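Local coordinates for protein gdp-l-fucose synthetase (Naegleria fowleri, PDB 6AQZ) that binds NADP and probably catalyses the epimerisation and NADPH-dependent reduction that yield GDP-L-fucose, at residues T124-K136 / P151-L165. Sequence-based numbering, arbitrary orientation.
Sequences TISCLSTCVFPDK and PHFSNNAYAYAKRML. With NAP (NADP nicotinamide-adenine-dinucleotide phosphate), chain G.
Lys162 and Arg163, successive residues on helix 156-165, each hydrogen-bond a backbone carbonyl of 124-136. Lys162 NZ lies 2.8 Å from Cys127 O, tilted from the carbonyl plane, and also donates to the nicotinamide ribose hydroxyl O3D of NADP at 3.0 Å, so one ammonium is held between the strand end and the cofactor ribose. Arg163 meets Val132 side-on: NE and NH2 each donate to Val132 O at 3.1 Å, and that oxygen lies within 3° of the guanidinium plane. Its NH1 bonds Gly149 O, and Pro151 CD sits 3.6 Å above one guanidinium face; together these restrict the group's rotation. A weak but straight bond joins Asn155 ND2 to Cys131 O (169° at the hydrogen).

Apolar packing centres on Val132, whose CB comes 3.6 Å from Ala159 CB while CG1 lies over Ala159 CA and reaches Lys162 CB. Farther along the helix, Leu165 packs both methyls on Ser126 CB, with Leu165 CD2 also 3.7 Å from Cys127 O.

The Tyr158 side chain swings out trans to the backbone N, which carries its ring toward the cofactor. Tyr158 OH accepts a 2.5 Å bond from NADP O2D; Lys162 CG packs on one ring face. Tyr158 and Lys162 form the YxxxK pair of short-chain dehydrogenase/reductases, consistent with a catalytic role as in relatives.

Strand 124-127 and helix 156-165 run nearly antiparallel (164°) in this Rossmann-type fold. The strand lies between 80-83 and 184-194, helix 98-118 touches Ser126 and Leu165, and Met164 and Trp102 of the second subunit pack against Tyr160 and Met164, respectively.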
loop_
_atom_site.group_PDB
_atom_site.type_symbol
_atom_site.label_atom_id
_atom_site.label_comp_id
_atom_site.label_asym_id
_atom_site.label_seq_id
_atom_site.Cartn_x
_atom_site.Cartn_y
_atom_site.Cartn_z
ATOM N N THR A 124 -19.135 0.954 -8.351
ATOM C CA THR A 124 -18.701 0.211 -7.175
ATOM C C THR A 124 -18.375 1.214 -6.081
ATOM O O THR A 124 -17.663 2.189 -6.327
ATOM C CB THR A 124 -17.487 -0.680 -7.508
ATOM O OG1 THR A 124 -17.908 -1.711 -8.400
ATOM C CG2 THR A 124 -16.845 -1.307 -6.250
ATOM N N ILE A 125 -18.941 1.015 -4.896
ATOM C CA ILE A 125 -18.675 1.894 -3.771
ATOM C C ILE A 125 -18.035 1.059 -2.688
ATOM O O ILE A 125 -18.650 0.110 -2.188
ATOM C CB ILE A 125 -19.941 2.572 -3.242
ATOM C CG1 ILE A 125 -20.600 3.341 -4.357
ATOM C CG2 ILE A 125 -19.571 3.568 -2.162
ATOM C CD1 ILE A 125 -21.757 4.123 -3.877
ATOM N N SER A 126 -16.812 1.409 -2.326
ATOM C CA SER A 126 -16.072 0.717 -1.293
ATOM C C SER A 126 -16.051 1.601 -0.058
ATOM O O SER A 126 -16.450 2.766 -0.095
ATOM C CB SER A 126 -14.661 0.395 -1.781
ATOM O OG SER A 126 -14.723 -0.505 -2.871
ATOM N N CYS A 127 -15.530 1.063 1.028
ATOM C CA CYS A 127 -15.653 1.716 2.317
ATOM C C CYS A 127 -14.276 1.893 2.945
ATOM O O CYS A 127 -13.535 0.921 3.090
ATOM C CB CYS A 127 -16.592 0.892 3.208
ATOM S SG CYS A 127 -17.160 1.766 4.596
ATOM N N LEU A 128 -13.925 3.132 3.293
ATOM C CA LEU A 128 -12.725 3.458 4.052
ATOM C C LEU A 128 -13.119 3.729 5.505
ATOM O O LEU A 128 -14.171 3.287 5.970
ATOM C CB LEU A 128 -11.985 4.661 3.451
ATOM C CG LEU A 128 -11.773 4.683 1.941
ATOM C CD1 LEU A 128 -10.919 5.882 1.504
ATOM C CD2 LEU A 128 -11.223 3.398 1.423
ATOM N N SER A 129 -12.287 4.470 6.229
ATOM C CA SER A 129 -12.538 4.748 7.637
ATOM C C SER A 129 -11.727 5.971 8.046
ATOM O O SER A 129 -10.649 6.226 7.488
ATOM C CB SER A 129 -12.176 3.533 8.502
ATOM O OG SER A 129 -11.120 3.823 9.387
ATOM N N THR A 130 -12.267 6.755 8.994
ATOM C CA THR A 130 -11.547 7.961 9.395
ATOM C C THR A 130 -10.290 7.668 10.209
ATOM O O THR A 130 -9.524 8.599 10.473
ATOM C CB THR A 130 -12.424 8.937 10.189
ATOM O OG1 THR A 130 -12.781 8.370 11.452
ATOM C CG2 THR A 130 -13.666 9.308 9.419
ATOM N N CYS A 131 -10.054 6.428 10.624
ATOM C CA CYS A 131 -8.876 6.139 11.427
ATOM C C CYS A 131 -7.658 5.775 10.574
ATOM O O CYS A 131 -6.601 5.455 11.126
ATOM C CB CYS A 131 -9.186 5.042 12.464
ATOM S SG CYS A 131 -9.600 3.376 11.846
ATOM N N VAL A 132 -7.760 5.885 9.245
ATOM C CA VAL A 132 -6.637 5.626 8.352
ATOM C C VAL A 132 -5.970 6.910 7.833
ATOM O O VAL A 132 -5.018 6.835 7.044
ATOM C CB VAL A 132 -7.100 4.756 7.170
ATOM C CG1 VAL A 132 -7.976 3.592 7.691
ATOM C CG2 VAL A 132 -7.832 5.597 6.114
ATOM N N PHE A 133 -6.406 8.074 8.289
ATOM C CA PHE A 133 -5.843 9.318 7.833
ATOM C C PHE A 133 -4.475 9.534 8.475
ATOM O O PHE A 133 -4.149 8.885 9.469
ATOM C CB PHE A 133 -6.792 10.469 8.169
ATOM C CG PHE A 133 -7.867 10.664 7.152
ATOM C CD1 PHE A 133 -9.023 9.907 7.187
ATOM C CD2 PHE A 133 -7.706 11.588 6.128
ATOM C CE1 PHE A 133 -10.010 10.078 6.232
ATOM C CE2 PHE A 133 -8.697 11.758 5.173
ATOM C CZ PHE A 133 -9.844 11.003 5.221
ATOM N N PRO A 134 -3.652 10.438 7.912
ATOM C CA PRO A 134 -2.307 10.664 8.463
ATOM C C PRO A 134 -2.341 11.044 9.929
ATOM O O PRO A 134 -3.229 11.759 10.384
ATOM C CB PRO A 134 -1.746 11.809 7.602
ATOM C CG PRO A 134 -2.457 11.691 6.312
ATOM C CD PRO A 134 -3.842 11.151 6.632
ATOM N N ASP A 135 -1.343 10.560 10.663
ATOM C CA ASP A 135 -1.250 10.873 12.079
ATOM C C ASP A 135 -0.934 12.348 12.309
ATOM O O ASP A 135 -1.534 12.981 13.180
ATOM C CB ASP A 135 -0.212 9.983 12.759
ATOM C CG ASP A 135 -0.250 10.122 14.258
ATOM O OD1 ASP A 135 -1.363 9.991 14.824
ATOM O OD2 ASP A 135 0.812 10.357 14.869
ATOM N N LYS A 136 0.020 12.911 11.568
ATOM C CA LYS A 136 0.293 14.347 11.663
ATOM C C LYS A 136 -0.670 15.062 10.717
ATOM O O LYS A 136 -0.536 14.977 9.493
ATOM C CB LYS A 136 1.755 14.659 11.343
ATOM N N PRO A 151 -0.049 6.831 8.357
ATOM C CA PRO A 151 -1.087 6.743 9.400
ATOM C C PRO A 151 -0.495 6.462 10.771
ATOM O O PRO A 151 0.721 6.286 10.903
ATOM C CB PRO A 151 -1.976 5.592 8.913
ATOM C CG PRO A 151 -1.011 4.694 8.170
ATOM C CD PRO A 151 -0.013 5.635 7.498
ATOM N N HIS A 152 -1.333 6.435 11.803
ATOM C CA HIS A 152 -0.835 6.094 13.123
ATOM C C HIS A 152 -0.282 4.676 13.127
ATOM O O HIS A 152 -0.737 3.801 12.389
ATOM C CB HIS A 152 -1.932 6.217 14.179
ATOM C CG HIS A 152 -1.423 6.093 15.581
ATOM N ND1 HIS A 152 -1.438 4.903 16.276
ATOM C CD2 HIS A 152 -0.870 7.007 16.415
ATOM C CE1 HIS A 152 -0.928 5.089 17.480
ATOM N NE2 HIS A 152 -0.574 6.357 17.590
ATOM N N PHE A 153 0.711 4.461 13.987
ATOM C CA PHE A 153 1.420 3.189 14.024
ATOM C C PHE A 153 0.510 2.026 14.438
ATOM O O PHE A 153 0.624 0.920 13.896
ATOM C CB PHE A 153 2.605 3.333 14.981
ATOM C CG PHE A 153 3.234 2.041 15.378
ATOM C CD1 PHE A 153 4.122 1.403 14.522
ATOM C CD2 PHE A 153 2.958 1.470 16.614
ATOM C CE1 PHE A 153 4.718 0.209 14.887
ATOM C CE2 PHE A 153 3.548 0.275 16.983
ATOM C CZ PHE A 153 4.431 -0.356 16.117
ATOM N N SER A 154 -0.426 2.261 15.363
ATOM C CA SER A 154 -1.109 1.136 16.001
ATOM C C SER A 154 -1.932 0.311 15.011
ATOM O O SER A 154 -2.078 -0.902 15.186
ATOM C CB SER A 154 -1.980 1.625 17.169
ATOM O OG SER A 154 -3.006 2.513 16.758
ATOM N N ASN A 155 -2.472 0.926 13.966
ATOM C CA ASN A 155 -3.292 0.168 13.028
ATOM C C ASN A 155 -2.813 0.365 11.598
ATOM O O ASN A 155 -3.623 0.387 10.657
ATOM C CB ASN A 155 -4.764 0.562 13.168
ATOM C CG ASN A 155 -5.024 2.011 12.745
ATOM O OD1 ASN A 155 -4.125 2.857 12.783
ATOM N ND2 ASN A 155 -6.255 2.296 12.331
ATOM N N ASN A 156 -1.499 0.511 11.398
ATOM C CA ASN A 156 -1.083 1.020 10.096
ATOM C C ASN A 156 -1.240 -0.008 8.976
ATOM O O ASN A 156 -1.389 0.389 7.815
ATOM C CB ASN A 156 0.336 1.594 10.159
ATOM C CG ASN A 156 1.389 0.591 10.588
ATOM O OD1 ASN A 156 1.132 -0.600 10.794
ATOM N ND2 ASN A 156 2.596 1.099 10.762
ATOM N N ALA A 157 -1.273 -1.302 9.280
ATOM C CA ALA A 157 -1.533 -2.274 8.216
ATOM C C ALA A 157 -2.971 -2.163 7.719
ATOM O O ALA A 157 -3.230 -2.109 6.513
ATOM C CB ALA A 157 -1.238 -3.698 8.699
ATOM N N TYR A 158 -3.927 -2.161 8.638
ATOM C CA TYR A 158 -5.302 -1.920 8.235
ATOM C C TYR A 158 -5.414 -0.581 7.509
ATOM O O TYR A 158 -6.045 -0.488 6.452
ATOM C CB TYR A 158 -6.194 -1.977 9.479
ATOM C CG TYR A 158 -7.639 -1.689 9.241
ATOM C CD1 TYR A 158 -8.499 -2.706 8.856
ATOM C CD2 TYR A 158 -8.162 -0.412 9.420
ATOM C CE1 TYR A 158 -9.842 -2.471 8.651
ATOM C CE2 TYR A 158 -9.516 -0.168 9.216
ATOM C CZ TYR A 158 -10.344 -1.211 8.827
ATOM O OH TYR A 158 -11.681 -1.009 8.612
ATOM N N ALA A 159 -4.764 0.454 8.029
ATOM C CA ALA A 159 -4.918 1.763 7.417
ATOM C C ALA A 159 -4.372 1.769 5.986
ATOM O O ALA A 159 -5.032 2.259 5.067
ATOM C CB ALA A 159 -4.227 2.820 8.280
ATOM N N TYR A 160 -3.183 1.184 5.771
ATOM C CA TYR A 160 -2.595 1.182 4.432
ATOM C C TYR A 160 -3.416 0.352 3.458
ATOM O O TYR A 160 -3.578 0.743 2.293
ATOM C CB TYR A 160 -1.144 0.683 4.476
ATOM C CG TYR A 160 -0.140 1.782 4.751
ATOM C CD1 TYR A 160 -0.113 2.944 3.971
ATOM C CD2 TYR A 160 0.770 1.668 5.790
ATOM C CE1 TYR A 160 0.808 3.940 4.224
ATOM C CE2 TYR A 160 1.691 2.652 6.040
ATOM C CZ TYR A 160 1.709 3.784 5.263
ATOM O OH TYR A 160 2.635 4.769 5.551
ATOM N N ALA A 161 -3.961 -0.780 3.913
ATOM C CA ALA A 161 -4.852 -1.558 3.054
ATOM C C ALA A 161 -6.048 -0.725 2.590
ATOM O O ALA A 161 -6.454 -0.804 1.420
ATOM C CB ALA A 161 -5.315 -2.816 3.786
ATOM N N LYS A 162 -6.606 0.105 3.480
ATOM C CA LYS A 162 -7.703 0.983 3.069
ATOM C C LYS A 162 -7.225 2.029 2.061
ATOM O O LYS A 162 -7.912 2.311 1.068
ATOM C CB LYS A 162 -8.350 1.659 4.286
ATOM C CG LYS A 162 -9.148 0.747 5.156
ATOM C CD LYS A 162 -10.232 0.046 4.375
ATOM C CE LYS A 162 -11.403 -0.478 5.269
ATOM N NZ LYS A 162 -12.344 -1.270 4.348
ATOM N N ARG A 163 -6.048 2.608 2.299
ATOM C CA ARG A 163 -5.477 3.551 1.338
ATOM C C ARG A 163 -5.293 2.929 -0.042
ATOM O O ARG A 163 -5.562 3.582 -1.063
ATOM C CB ARG A 163 -4.138 4.093 1.852
ATOM C CG ARG A 163 -4.309 4.870 3.124
ATOM C CD ARG A 163 -3.090 5.627 3.382
ATOM N NE ARG A 163 -3.172 6.406 4.603
ATOM C CZ ARG A 163 -2.263 7.312 4.930
ATOM N NH1 ARG A 163 -1.253 7.532 4.088
ATOM N NH2 ARG A 163 -2.368 7.992 6.068
ATOM N N MET A 164 -4.799 1.687 -0.096
ATOM C CA MET A 164 -4.583 1.023 -1.378
ATOM C C MET A 164 -5.893 0.566 -2.031
ATOM O O MET A 164 -5.928 0.385 -3.253
ATOM C CB MET A 164 -3.608 -0.141 -1.173
ATOM C CG MET A 164 -2.190 0.316 -0.738
ATOM S SD MET A 164 -1.500 1.608 -1.845
ATOM C CE MET A 164 -1.587 3.075 -0.820
ATOM N N LEU A 165 -6.973 0.419 -1.253
ATOM C CA LEU A 165 -8.303 0.223 -1.832
ATOM C C LEU A 165 -8.759 1.479 -2.571
ATOM O O LEU A 165 -9.299 1.396 -3.683
ATOM C CB LEU A 165 -9.301 -0.188 -0.733
ATOM C CG LEU A 165 -10.837 -0.143 -0.905
ATOM C CD1 LEU A 165 -11.294 -0.982 -2.090
ATOM C CD2 LEU A 165 -11.543 -0.665 0.385
HETATM P PA NAP G . -18.655 -5.888 10.567
HETATM O O1A NAP G . -17.508 -6.479 11.329
HETATM O O2A NAP G . -19.932 -5.484 11.255
HETATM O O5B NAP G . -19.093 -6.860 9.305
HETATM C C5B NAP G . -18.007 -6.928 8.447
HETATM C C4B NAP G . -18.463 -7.780 7.232
HETATM O O4B NAP G . -17.322 -8.281 6.488
HETATM C C3B NAP G . -19.363 -9.004 7.674
HETATM O O3B NAP G . -20.377 -9.216 6.729
HETATM C C2B NAP G . -18.387 -10.178 7.510
HETATM O O2B NAP G . -18.964 -11.318 7.126
HETATM C C1B NAP G . -17.622 -9.646 6.225
HETATM N N9A NAP G . -16.380 -10.374 5.993
HETATM C C8A NAP G . -15.225 -10.325 6.747
HETATM N N7A NAP G . -14.240 -11.116 6.264
HETATM C C5A NAP G . -14.804 -11.714 5.149
HETATM C C6A NAP G . -14.287 -12.632 4.239
HETATM N N6A NAP G . -12.977 -13.093 4.372
HETATM N N1A NAP G . -15.025 -13.070 3.189
HETATM C C2A NAP G . -16.287 -12.552 3.130
HETATM N N3A NAP G . -16.925 -11.675 3.935
HETATM C C4A NAP G . -16.137 -11.259 4.954
HETATM O O3 NAP G . -17.882 -4.564 9.909
HETATM P PN NAP G . -18.829 -3.298 9.722
HETATM O O1N NAP G . -20.051 -3.569 8.931
HETATM O O2N NAP G . -18.812 -2.360 10.909
HETATM O O5D NAP G . -17.924 -2.304 8.601
HETATM C C5D NAP G . -17.997 -2.751 7.307
HETATM C C4D NAP G . -17.239 -1.707 6.519
HETATM O O4D NAP G . -17.447 -0.437 7.163
HETATM C C3D NAP G . -15.674 -2.027 6.654
HETATM O O3D NAP G . -15.056 -1.822 5.430
HETATM C C2D NAP G . -15.202 -1.015 7.721
HETATM O O2D NAP G . -13.930 -0.535 7.521
HETATM C C1D NAP G . -16.189 0.159 7.455
HETATM N N1N NAP G . -16.252 1.061 8.642
HETATM C C2N NAP G . -16.909 0.700 9.820
HETATM C C3N NAP G . -16.911 1.550 10.907
HETATM C C7N NAP G . -17.609 1.141 12.167
HETATM O O7N NAP G . -17.570 1.819 13.208
HETATM N N7N NAP G . -18.331 -0.058 12.188
HETATM C C4N NAP G . -16.226 2.863 10.889
HETATM C C5N NAP G . -15.539 3.156 9.595
HETATM C C6N NAP G . -15.573 2.304 8.569
HETATM P P2B NAP G . -19.550 -12.451 8.473
HETATM O O1X NAP G . -20.667 -11.619 9.023
HETATM O O2X NAP G . -19.942 -13.667 7.631
HETATM O O3X NAP G . -18.296 -12.551 9.291
HETATM O O HOH W 1 -3.826 6.518 11.755
#